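Local structure of putative glutathione S-transferase (Corynebacterium glutamicum, 3M1G) at residues G84-I89 with G346-G351; T79-G84 with G290-F295; Y302-A307 with R313-G318; P250-F255 with N268-M273. The protein probably acts as a glutathione transferase of the ECM4-like, omega-related group, joining a thioredoxin-type domain to an all-helical domain in a two-chain assembly. All blocks are in the same frame, centred on the assembly; numbering follows the deposited sequence.

Contact 1. Residues G84-I89 with G346-G351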
# COMPACT_ATOMS: atom_id res chain seq x y z
N GLY A 84 33.09 10.17 8.11
CA GLY A 84 34.01 9.67 9.14
C GLY A 84 34.13 10.61 10.32
O GLY A 84 35.23 10.82 10.84
N LEU A 85 33.00 11.19 10.73
CA LEU A 85 32.94 12.04 11.89
C LEU A 85 32.48 11.29 13.13
O LEU A 85 32.30 11.91 14.18
CB LEU A 85 32.05 13.27 11.64
CG LEU A 85 32.54 14.22 10.55
CD1 LEU A 85 31.52 15.32 10.28
CD2 LEU A 85 33.94 14.84 10.95
N GLU A 86 32.38 9.96 13.05
CA GLU A 86 31.87 9.16 14.16
C GLU A 86 32.80 9.17 15.38
O GLU A 86 32.33 9.03 16.52
CB GLU A 86 31.63 7.70 13.73
CG GLU A 86 30.51 7.53 12.69
CD GLU A 86 30.56 6.21 11.92
OE1 GLU A 86 31.67 5.72 11.65
OE2 GLU A 86 29.49 5.67 11.58
N ASN A 87 34.10 9.30 15.16
CA ASN A 87 35.02 9.32 16.27
C ASN A 87 35.26 10.74 16.83
O ASN A 87 36.06 10.90 17.75
CB ASN A 87 36.34 8.70 15.82
CG ASN A 87 36.97 9.45 14.58
OD1 ASN A 87 36.32 10.31 13.90
ND2 ASN A 87 38.20 9.08 14.27
N VAL A 88 34.63 11.79 16.29
CA VAL A 88 34.85 13.13 16.81
C VAL A 88 33.60 13.85 17.32
O VAL A 88 33.70 14.79 18.13
CB VAL A 88 35.63 14.03 15.79
CG1 VAL A 88 36.99 13.39 15.44
CG2 VAL A 88 34.86 14.30 14.59
N ILE A 89 32.43 13.40 16.87
CA ILE A 89 31.13 13.83 17.37
C ILE A 89 30.41 12.57 17.82
O ILE A 89 30.28 11.59 17.05
CB ILE A 89 30.29 14.50 16.26
CG1 ILE A 89 31.00 15.74 15.72
CG2 ILE A 89 28.85 14.82 16.72
CD1 ILE A 89 30.37 16.28 14.36
N GLY A 346 34.85 3.28 7.66
CA GLY A 346 35.34 2.15 8.44
C GLY A 346 34.21 1.48 9.19
O GLY A 346 33.07 1.94 9.12
N PRO A 347 34.52 0.40 9.93
CA PRO A 347 33.50 -0.36 10.65
C PRO A 347 32.61 0.53 11.53
O PRO A 347 33.10 1.43 12.20
CB PRO A 347 34.33 -1.33 11.51
CG PRO A 347 35.70 -1.43 10.77
CD PRO A 347 35.89 -0.04 10.26
N ILE A 348 31.30 0.28 11.53
CA ILE A 348 30.36 1.14 12.27
C ILE A 348 30.65 1.02 13.79
O ILE A 348 30.95 -0.05 14.27
CB ILE A 348 28.89 0.77 11.89
CG1 ILE A 348 27.94 1.93 12.18
CG2 ILE A 348 28.46 -0.55 12.57
CD1 ILE A 348 26.67 1.93 11.32
N PRO A 349 30.65 2.13 14.54
CA PRO A 349 31.08 1.94 15.94
C PRO A 349 30.15 1.08 16.79
O PRO A 349 28.92 0.98 16.51
CB PRO A 349 31.14 3.39 16.47
CG PRO A 349 31.42 4.23 15.21
CD PRO A 349 30.56 3.56 14.18
N ALA A 350 30.73 0.42 17.79
CA ALA A 350 30.01 -0.49 18.66
C ALA A 350 28.88 0.29 19.32
O ALA A 350 29.12 1.36 19.86
CB ALA A 350 30.95 -1.13 19.74
N GLY A 351 27.66 -0.22 19.24
CA GLY A 351 26.53 0.52 19.79
C GLY A 351 25.78 1.37 18.76
O GLY A 351 24.63 1.77 18.99
O HOH W 1 33.77 4.03 11.84
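The ring of Pro349 meets the Glu86 carboxylate edge-on, its CD over one face of the carboxylate, 3.5 Å from Glu86 CD and as far from each oxygen. A water donates to Glu86 OE1 (2.7 Å) and to Pro347 O (2.7 Å), while Glu86 OE2 receives a salt bridge from Arg81 on the helix just before. With CG anti to the carbonyl carbon (chi1 -66°) and the chain extended beyond it, Glu86 reaches across from its loop, and its side chain crosses the proline at about a right angle. Closer to the backbone, Glu86 CB meets Pro349 CG at 3.8 Å; at the far end, Ile348 CG1 lies 4.1 Å from Glu86 OE2. The loop carrying Glu86 is a turn in which Leu85 O takes the backbone N of both Val88 and Ile89; it joins helix 71-83 to strand 90-93 of the thioredoxin-like domain, and the C-terminal tail runs past it. Between these two segments the link is a shared water and carbon atoms over a carboxylate, a grip the slightly positive CD hydrogens of proline should favour. Arg81, which also bonds to Gly346 O, probably keeps Glu86 ionised.

Contact 2. Residues T79-G84 with G290-F295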
# COMPACT_ATOMS: atom_id res chain seq x y z
N THR A 79 25.33 11.40 6.93
CA THR A 79 26.43 12.29 6.58
C THR A 79 27.60 12.06 7.56
O THR A 79 28.75 11.97 7.14
CB THR A 79 25.95 13.74 6.57
OG1 THR A 79 24.88 13.87 5.62
CG2 THR A 79 27.10 14.70 6.20
N ARG A 80 27.28 11.95 8.85
CA ARG A 80 28.29 11.66 9.87
C ARG A 80 29.07 10.39 9.56
O ARG A 80 30.32 10.36 9.68
CB ARG A 80 27.68 11.61 11.27
CG ARG A 80 28.61 11.25 12.43
CD ARG A 80 27.90 11.39 13.74
NE ARG A 80 28.59 10.76 14.88
CZ ARG A 80 28.44 9.49 15.27
NH1 ARG A 80 27.66 8.64 14.61
NH2 ARG A 80 29.09 9.06 16.34
N ARG A 81 28.36 9.34 9.16
CA ARG A 81 29.02 8.11 8.77
C ARG A 81 29.85 8.24 7.47
O ARG A 81 31.02 7.81 7.42
CB ARG A 81 28.02 6.98 8.68
CG ARG A 81 28.63 5.64 8.23
CD ARG A 81 27.96 4.43 8.83
NE ARG A 81 28.59 3.23 8.30
CZ ARG A 81 29.80 2.79 8.67
NH1 ARG A 81 30.51 3.40 9.62
NH2 ARG A 81 30.28 1.70 8.10
N LEU A 82 29.27 8.82 6.42
CA LEU A 82 29.96 8.92 5.16
C LEU A 82 31.27 9.68 5.31
O LEU A 82 32.29 9.29 4.73
CB LEU A 82 29.09 9.61 4.11
CG LEU A 82 27.97 8.78 3.46
CD1 LEU A 82 27.13 9.68 2.57
CD2 LEU A 82 28.59 7.63 2.66
N LEU A 83 31.26 10.75 6.12
CA LEU A 83 32.43 11.61 6.26
C LEU A 83 33.46 11.13 7.27
O LEU A 83 34.56 11.67 7.29
CB LEU A 83 32.00 13.04 6.61
CG LEU A 83 31.13 13.68 5.51
CD1 LEU A 83 30.67 15.08 5.99
CD2 LEU A 83 31.87 13.77 4.16
N GLY A 84 33.09 10.17 8.11
CA GLY A 84 34.01 9.67 9.14
C GLY A 84 34.13 10.61 10.32
O GLY A 84 35.23 10.82 10.84
N GLY A 290 21.96 2.06 4.06
CA GLY A 290 21.27 0.90 4.60
C GLY A 290 21.70 0.53 6.00
O GLY A 290 20.89 0.07 6.80
N ASP A 291 22.97 0.77 6.32
CA ASP A 291 23.51 0.37 7.62
C ASP A 291 23.18 1.39 8.70
O ASP A 291 23.64 1.25 9.82
CB ASP A 291 25.03 -0.00 7.53
CG ASP A 291 25.97 1.20 7.19
OD1 ASP A 291 25.50 2.35 6.99
OD2 ASP A 291 27.22 0.96 7.13
N THR A 292 22.43 2.45 8.37
CA THR A 292 21.86 3.32 9.38
C THR A 292 20.29 3.27 9.35
O THR A 292 19.62 4.11 10.01
CB THR A 292 22.35 4.74 9.22
OG1 THR A 292 21.92 5.30 7.97
CG2 THR A 292 23.95 4.82 9.29
N THR A 293 19.73 2.33 8.58
CA THR A 293 18.28 2.26 8.36
C THR A 293 17.71 1.09 9.17
O THR A 293 18.04 -0.08 8.88
CB THR A 293 17.95 2.07 6.87
OG1 THR A 293 18.52 3.15 6.13
CG2 THR A 293 16.41 2.03 6.61
N ASP A 294 16.92 1.41 10.19
CA ASP A 294 16.28 0.41 11.04
C ASP A 294 14.78 0.39 10.74
O ASP A 294 14.01 1.26 11.21
CB ASP A 294 16.55 0.70 12.53
CG ASP A 294 16.06 -0.43 13.46
OD1 ASP A 294 15.02 -1.03 13.14
OD2 ASP A 294 16.73 -0.69 14.52
N PHE A 295 14.37 -0.59 9.94
CA PHE A 295 12.98 -0.63 9.45
C PHE A 295 11.98 -0.88 10.58
O PHE A 295 10.87 -0.35 10.54
CB PHE A 295 12.82 -1.66 8.35
CG PHE A 295 13.44 -1.26 7.04
CD1 PHE A 295 12.86 -0.30 6.26
CD2 PHE A 295 14.60 -1.88 6.59
CE1 PHE A 295 13.41 0.04 5.05
CE2 PHE A 295 15.15 -1.55 5.40
CZ PHE A 295 14.55 -0.57 4.61
O HOH W 2 29.79 0.09 5.83
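Arg81 and Asp291 form a salt bridge that rests on a single carboxylate oxygen. Arg81 NE donates to Asp291 OD2 at 2.9 Å with an N-H...O angle of 148°, and Arg81 NH2 adds a weak bond to Asp291 OD2 at 3.3 Å. The two flat groups are turned 58° apart, and NE meets OD2 from above the carboxylate plane, so this is not the coplanar, two-oxygen pairing. A water lying in the guanidinium plane closes a triangle, accepting from Arg81 NH2 at 2.8 Å and donating to Asp291 OD2 at 3.0 Å. Arg81 extends with CG anti to the backbone N (chi1 178°) and bends at chi2 to bring NE to the aspartate. Outward from the charges, the methyl CG2 of Thr292 packs on Arg81 CD at 4.1 Å; the hydroxyl of Thr292 is bound instead to Gly288 O. Helix 71-83 ends here in a Schellman motif at Gly84. Thr292 also packs on Val77 and Ile78 of that helix, joining the thioredoxin-like domain to the connection before helix 295-305, whose N-cap is Asp294, while helices 154-163 and 243-253 press on Thr79.

Contact 3. Residues Y302-A307 with R313-G318; sequences YYITHA and RIVPVG
Pro316 stands edge-on over the Tyr303 ring, the two side chains crossing at about a right angle. Pro316 CD lies 3.4 Å from the centroid of the Tyr303 ring, only 4° off the ring normal, which makes a CH-pi contact over the middle of the face; Pro316 CG lies farther out, 3.6 Å from Tyr303 CZ. The tyrosine has CG anti to its carbonyl carbon (chi1 -79°), and this torsion turns the ring over Pro316; nearer the backbone, Tyr303 CB lies 4.0 Å from Val315 CG2. One residue on, Ile304 crosses Val315 obliquely, with Ile304 CG1 3.7 Å from Val315 CG2. Arg313 runs at about a right angle to Ile304: its CD passes 3.4 Å from Ile304 O, and past a bend at chi3 its NH1 ends 3.5 Å from Ala307 CB. The backbones come close here too, Arg313 CA directing a C-H at Tyr303 O (3.6 Å, 159° at the hydrogen).

The ring of Tyr303 also meets that of His262. Its neighbour Tyr302 bonds through OH to Tyr201, the predicted proton donor/acceptor, and to Tyr259; Tyr302 and Tyr259 are predicted to lower the pKa of the active-site cysteine. Between the two segments the contacts are apolar, CH-pi and C-H...O in kind, and the proline CD, next to a peptide nitrogen, is a favourable donor to an aromatic face. The polar backbone atoms are satisfied from outside: Asn310 ND2 ties Tyr303 O to Ile314 O, Lys299 NZ donates to Pro316 O and Gly318 O, and Gln209 of the second subunit reaches Val315 O.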
# COMPACT_ATOMS: atom_id res chain seq x y z
N TYR A 302 5.92 5.26 13.63
CA TYR A 302 4.81 5.90 12.93
C TYR A 302 3.49 5.25 13.31
O TYR A 302 2.53 5.94 13.67
CB TYR A 302 5.04 5.83 11.42
CG TYR A 302 6.00 6.86 10.91
CD1 TYR A 302 7.36 6.60 10.89
CD2 TYR A 302 5.55 8.09 10.47
CE1 TYR A 302 8.26 7.53 10.42
CE2 TYR A 302 6.43 9.05 10.00
CZ TYR A 302 7.81 8.77 10.00
OH TYR A 302 8.71 9.70 9.51
N TYR A 303 3.45 3.92 13.23
CA TYR A 303 2.19 3.17 13.36
C TYR A 303 1.72 3.11 14.81
O TYR A 303 0.50 3.00 15.05
CB TYR A 303 2.31 1.75 12.78
CG TYR A 303 2.20 1.68 11.28
CD1 TYR A 303 0.95 1.72 10.65
CD2 TYR A 303 3.33 1.59 10.46
CE1 TYR A 303 0.83 1.64 9.23
CE2 TYR A 303 3.21 1.50 9.05
CZ TYR A 303 1.96 1.54 8.47
OH TYR A 303 1.82 1.47 7.11
N ILE A 304 2.64 3.14 15.78
CA ILE A 304 2.25 3.08 17.20
C ILE A 304 2.01 4.48 17.78
O ILE A 304 1.02 4.72 18.43
CB ILE A 304 3.30 2.35 18.06
CG1 ILE A 304 3.36 0.88 17.63
CG2 ILE A 304 2.96 2.45 19.57
CD1 ILE A 304 4.50 0.09 18.32
N THR A 305 2.88 5.41 17.47
CA THR A 305 2.83 6.77 18.00
C THR A 305 1.73 7.66 17.46
O THR A 305 1.24 8.51 18.18
CB THR A 305 4.22 7.42 17.69
OG1 THR A 305 5.15 6.80 18.57
CG2 THR A 305 4.24 8.92 17.81
N HIS A 306 1.34 7.49 16.19
CA HIS A 306 0.36 8.38 15.59
C HIS A 306 -1.04 7.80 15.77
O HIS A 306 -1.71 7.36 14.80
CB HIS A 306 0.65 8.62 14.11
CG HIS A 306 1.95 9.31 13.84
ND1 HIS A 306 2.60 9.23 12.63
CD2 HIS A 306 2.74 10.07 14.64
CE1 HIS A 306 3.73 9.92 12.69
NE2 HIS A 306 3.83 10.45 13.90
N ALA A 307 -1.47 7.80 17.03
CA ALA A 307 -2.73 7.23 17.45
C ALA A 307 -3.95 8.00 16.90
O ALA A 307 -5.02 7.42 16.75
CB ALA A 307 -2.79 7.14 18.99
N ARG A 313 -3.09 1.14 16.87
CA ARG A 313 -1.65 1.02 17.09
C ARG A 313 -0.99 -0.28 16.61
O ARG A 313 0.11 -0.63 17.05
CB ARG A 313 -1.30 1.27 18.58
CG ARG A 313 -1.76 2.61 19.08
CD ARG A 313 -1.07 2.97 20.42
NE ARG A 313 -2.09 3.23 21.38
CZ ARG A 313 -2.34 4.39 22.00
NH1 ARG A 313 -1.59 5.47 21.81
NH2 ARG A 313 -3.37 4.42 22.86
N ILE A 314 -1.61 -0.95 15.64
CA ILE A 314 -1.05 -2.16 15.08
C ILE A 314 -0.05 -1.78 14.01
O ILE A 314 -0.26 -0.81 13.27
CB ILE A 314 -2.19 -3.04 14.58
CG1 ILE A 314 -2.91 -3.60 15.81
CG2 ILE A 314 -1.69 -4.20 13.67
CD1 ILE A 314 -4.14 -4.27 15.48
N VAL A 315 1.06 -2.51 13.97
CA VAL A 315 2.09 -2.33 12.95
C VAL A 315 1.94 -3.44 11.90
O VAL A 315 2.00 -4.61 12.24
CB VAL A 315 3.51 -2.41 13.57
CG1 VAL A 315 4.61 -2.07 12.52
CG2 VAL A 315 3.65 -1.47 14.80
N PRO A 316 1.70 -3.07 10.63
CA PRO A 316 1.58 -4.12 9.62
C PRO A 316 2.84 -4.98 9.53
O PRO A 316 3.95 -4.46 9.69
CB PRO A 316 1.40 -3.33 8.30
CG PRO A 316 1.03 -1.94 8.69
CD PRO A 316 1.64 -1.73 10.05
N VAL A 317 2.67 -6.25 9.24
CA VAL A 317 3.82 -7.14 9.03
C VAL A 317 4.56 -6.72 7.75
O VAL A 317 5.78 -6.72 7.72
CB VAL A 317 3.43 -8.63 8.97
CG1 VAL A 317 4.72 -9.53 8.78
CG2 VAL A 317 2.72 -9.00 10.26
N GLY A 318 3.81 -6.30 6.73
CA GLY A 318 4.41 -5.90 5.48
C GLY A 318 4.89 -4.47 5.45
O GLY A 318 4.76 -3.73 6.42
O HOH W 3 3.65 -1.36 6.43

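Contact 4. Residues P250-F255 with N268-M273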
# COMPACT_ATOMS: atom_id res chain seq x y z
N PRO A 250 15.96 9.55 2.80
CA PRO A 250 15.18 9.24 4.00
C PRO A 250 13.66 9.18 3.75
O PRO A 250 12.97 8.43 4.45
CB PRO A 250 15.55 10.37 4.96
CG PRO A 250 16.97 10.76 4.54
CD PRO A 250 16.87 10.69 3.03
N THR A 251 13.16 9.97 2.80
CA THR A 251 11.76 9.90 2.42
C THR A 251 11.46 8.60 1.63
O THR A 251 10.52 7.86 1.96
CB THR A 251 11.30 11.15 1.64
OG1 THR A 251 11.46 12.30 2.50
CG2 THR A 251 9.77 11.04 1.34
N LEU A 252 12.28 8.30 0.64
CA LEU A 252 12.05 7.13 -0.22
C LEU A 252 12.15 5.81 0.54
O LEU A 252 11.34 4.91 0.31
CB LEU A 252 12.98 7.11 -1.42
CG LEU A 252 12.83 8.20 -2.47
CD1 LEU A 252 13.88 7.98 -3.60
CD2 LEU A 252 11.41 8.33 -3.04
N VAL A 253 13.10 5.72 1.47
CA VAL A 253 13.33 4.50 2.22
C VAL A 253 12.22 4.18 3.24
O VAL A 253 12.05 3.03 3.66
CB VAL A 253 14.71 4.49 2.87
CG1 VAL A 253 14.72 5.30 4.20
CG2 VAL A 253 15.21 3.06 3.04
N ARG A 254 11.43 5.20 3.60
CA ARG A 254 10.31 5.06 4.48
C ARG A 254 8.99 4.98 3.71
O ARG A 254 7.92 4.84 4.31
CB ARG A 254 10.24 6.26 5.45
CG ARG A 254 11.34 6.28 6.50
CD ARG A 254 11.47 7.64 7.19
NE ARG A 254 12.44 7.52 8.28
CZ ARG A 254 13.76 7.45 8.10
NH1 ARG A 254 14.27 7.55 6.89
NH2 ARG A 254 14.58 7.27 9.14
N PHE A 255 9.05 5.08 2.41
CA PHE A 255 7.82 5.22 1.62
C PHE A 255 6.93 3.97 1.59
O PHE A 255 5.79 4.01 2.07
CB PHE A 255 8.11 5.71 0.21
CG PHE A 255 6.90 6.26 -0.47
CD1 PHE A 255 6.03 5.42 -1.16
CD2 PHE A 255 6.63 7.59 -0.42
CE1 PHE A 255 4.91 5.92 -1.80
CE2 PHE A 255 5.51 8.12 -1.05
CZ PHE A 255 4.65 7.25 -1.78
N ASN A 268 1.15 4.53 -6.08
CA ASN A 268 1.97 3.42 -6.52
C ASN A 268 2.95 3.17 -5.41
O ASN A 268 3.20 4.08 -4.60
CB ASN A 268 2.82 3.81 -7.73
CG ASN A 268 2.03 3.90 -8.99
OD1 ASN A 268 1.87 5.00 -9.55
ND2 ASN A 268 1.61 2.75 -9.52
N LYS A 269 3.52 1.97 -5.37
CA LYS A 269 4.65 1.71 -4.48
C LYS A 269 5.91 2.22 -5.22
O LYS A 269 5.93 2.28 -6.46
CB LYS A 269 4.81 0.21 -4.16
CG LYS A 269 3.82 -0.33 -3.10
CD LYS A 269 3.84 -1.85 -2.96
CE LYS A 269 5.15 -2.34 -2.30
NZ LYS A 269 5.15 -3.78 -1.95
N ILE A 270 6.96 2.55 -4.47
CA ILE A 270 8.23 2.88 -5.11
C ILE A 270 8.73 1.72 -5.94
O ILE A 270 9.33 1.93 -6.99
CB ILE A 270 9.30 3.35 -4.10
CG1 ILE A 270 8.84 4.61 -3.35
CG2 ILE A 270 10.64 3.64 -4.82
CD1 ILE A 270 8.41 5.83 -4.22
N THR A 271 8.47 0.47 -5.51
CA THR A 271 8.84 -0.73 -6.29
C THR A 271 8.26 -0.71 -7.70
O THR A 271 8.80 -1.35 -8.59
CB THR A 271 8.39 -2.02 -5.59
OG1 THR A 271 6.97 -1.99 -5.45
CG2 THR A 271 9.08 -2.12 -4.15
N GLU A 272 7.20 0.07 -7.94
CA GLU A 272 6.60 0.17 -9.28
C GLU A 272 7.09 1.36 -10.12
O GLU A 272 6.60 1.57 -11.20
CB GLU A 272 5.07 0.27 -9.17
CG GLU A 272 4.40 -0.87 -8.40
CD GLU A 272 2.90 -0.66 -8.25
OE1 GLU A 272 2.45 0.27 -7.51
OE2 GLU A 272 2.16 -1.41 -8.92
N MSE A 273 8.03 2.15 -9.59
CA MSE A 273 8.59 3.32 -10.27
C MSE A 273 10.03 2.94 -10.62
O MSE A 273 10.91 2.96 -9.75
CB MSE A 273 8.60 4.53 -9.34
CG MSE A 273 7.21 4.95 -8.81
SE MSE A 273 6.13 5.77 -10.17
CE MSE A 273 6.95 7.56 -10.10
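Two torsions bring Phe255 and Ile270 together inside the all-helical C-terminal domain of the glutathione transferase fold. Phe255 CG is anti to the backbone N (chi1 -162°), which sends the ring toward the opposite segment, and Ile270 folds back at chi2 (-54°), placing CD1 over that ring. The methyl lies 4.2 Å from the centroid of the Phe255 ring, 22° off its normal, a CH-pi contact displaced toward the rim. Ile270 CG1 presses on Phe255 CD1 at 3.7 Å, and the two side chains cross at about a right angle. Ile270 CD1 also touches Leu252 CD2 (4.1 Å), a leucine that leans as well on Tyr279 and Leu280 of helix 274-284.

Ile270 opens a short 3-10 turn. Asp256 OD1 accepts its backbone N, and Glu272 OE1 accepts the N of Lys269 at 2.9 Å through the anti lone pair, so the carboxylates of Asp256 and Glu272 hold the two N-H groups at the start of the turn. Glu272 OE1 also faces the second subunit, where it pairs with Lys269 NZ of that neighbouring chain, and the pairing is repeated in reverse. The contact therefore backs the dimer interface on one side and, through Phe255, approaches Tyr259, which is predicted to lower the pKa of the active-site cysteine. At the ring edge, Phe255 CE1 comes within 3.8 Å of Asn268 O.

How the contacts relate
From the N terminus, helix 71-83 opens contact 2 and the loop after it opens contact 1; the two share Gly84. Contact 4 then opens and closes within the helical domain, inside the loops of both. Contact 2 closes at 290-295, before contact 3 makes its short return after helix 295-305, and contact 1 closes last, with the C-terminal tail. Contacts 1 and 2 therefore cross, while contact 3 nests in contact 1 alone. Together, contacts 1 and 2 tie the thioredoxin-like domain to the helical domain and the tail. Contacts 3 and 4, whose centres are about 18 Å apart, both reach the second subunit, and Val253 packs on Phe295 where contacts 4 and 2 touch.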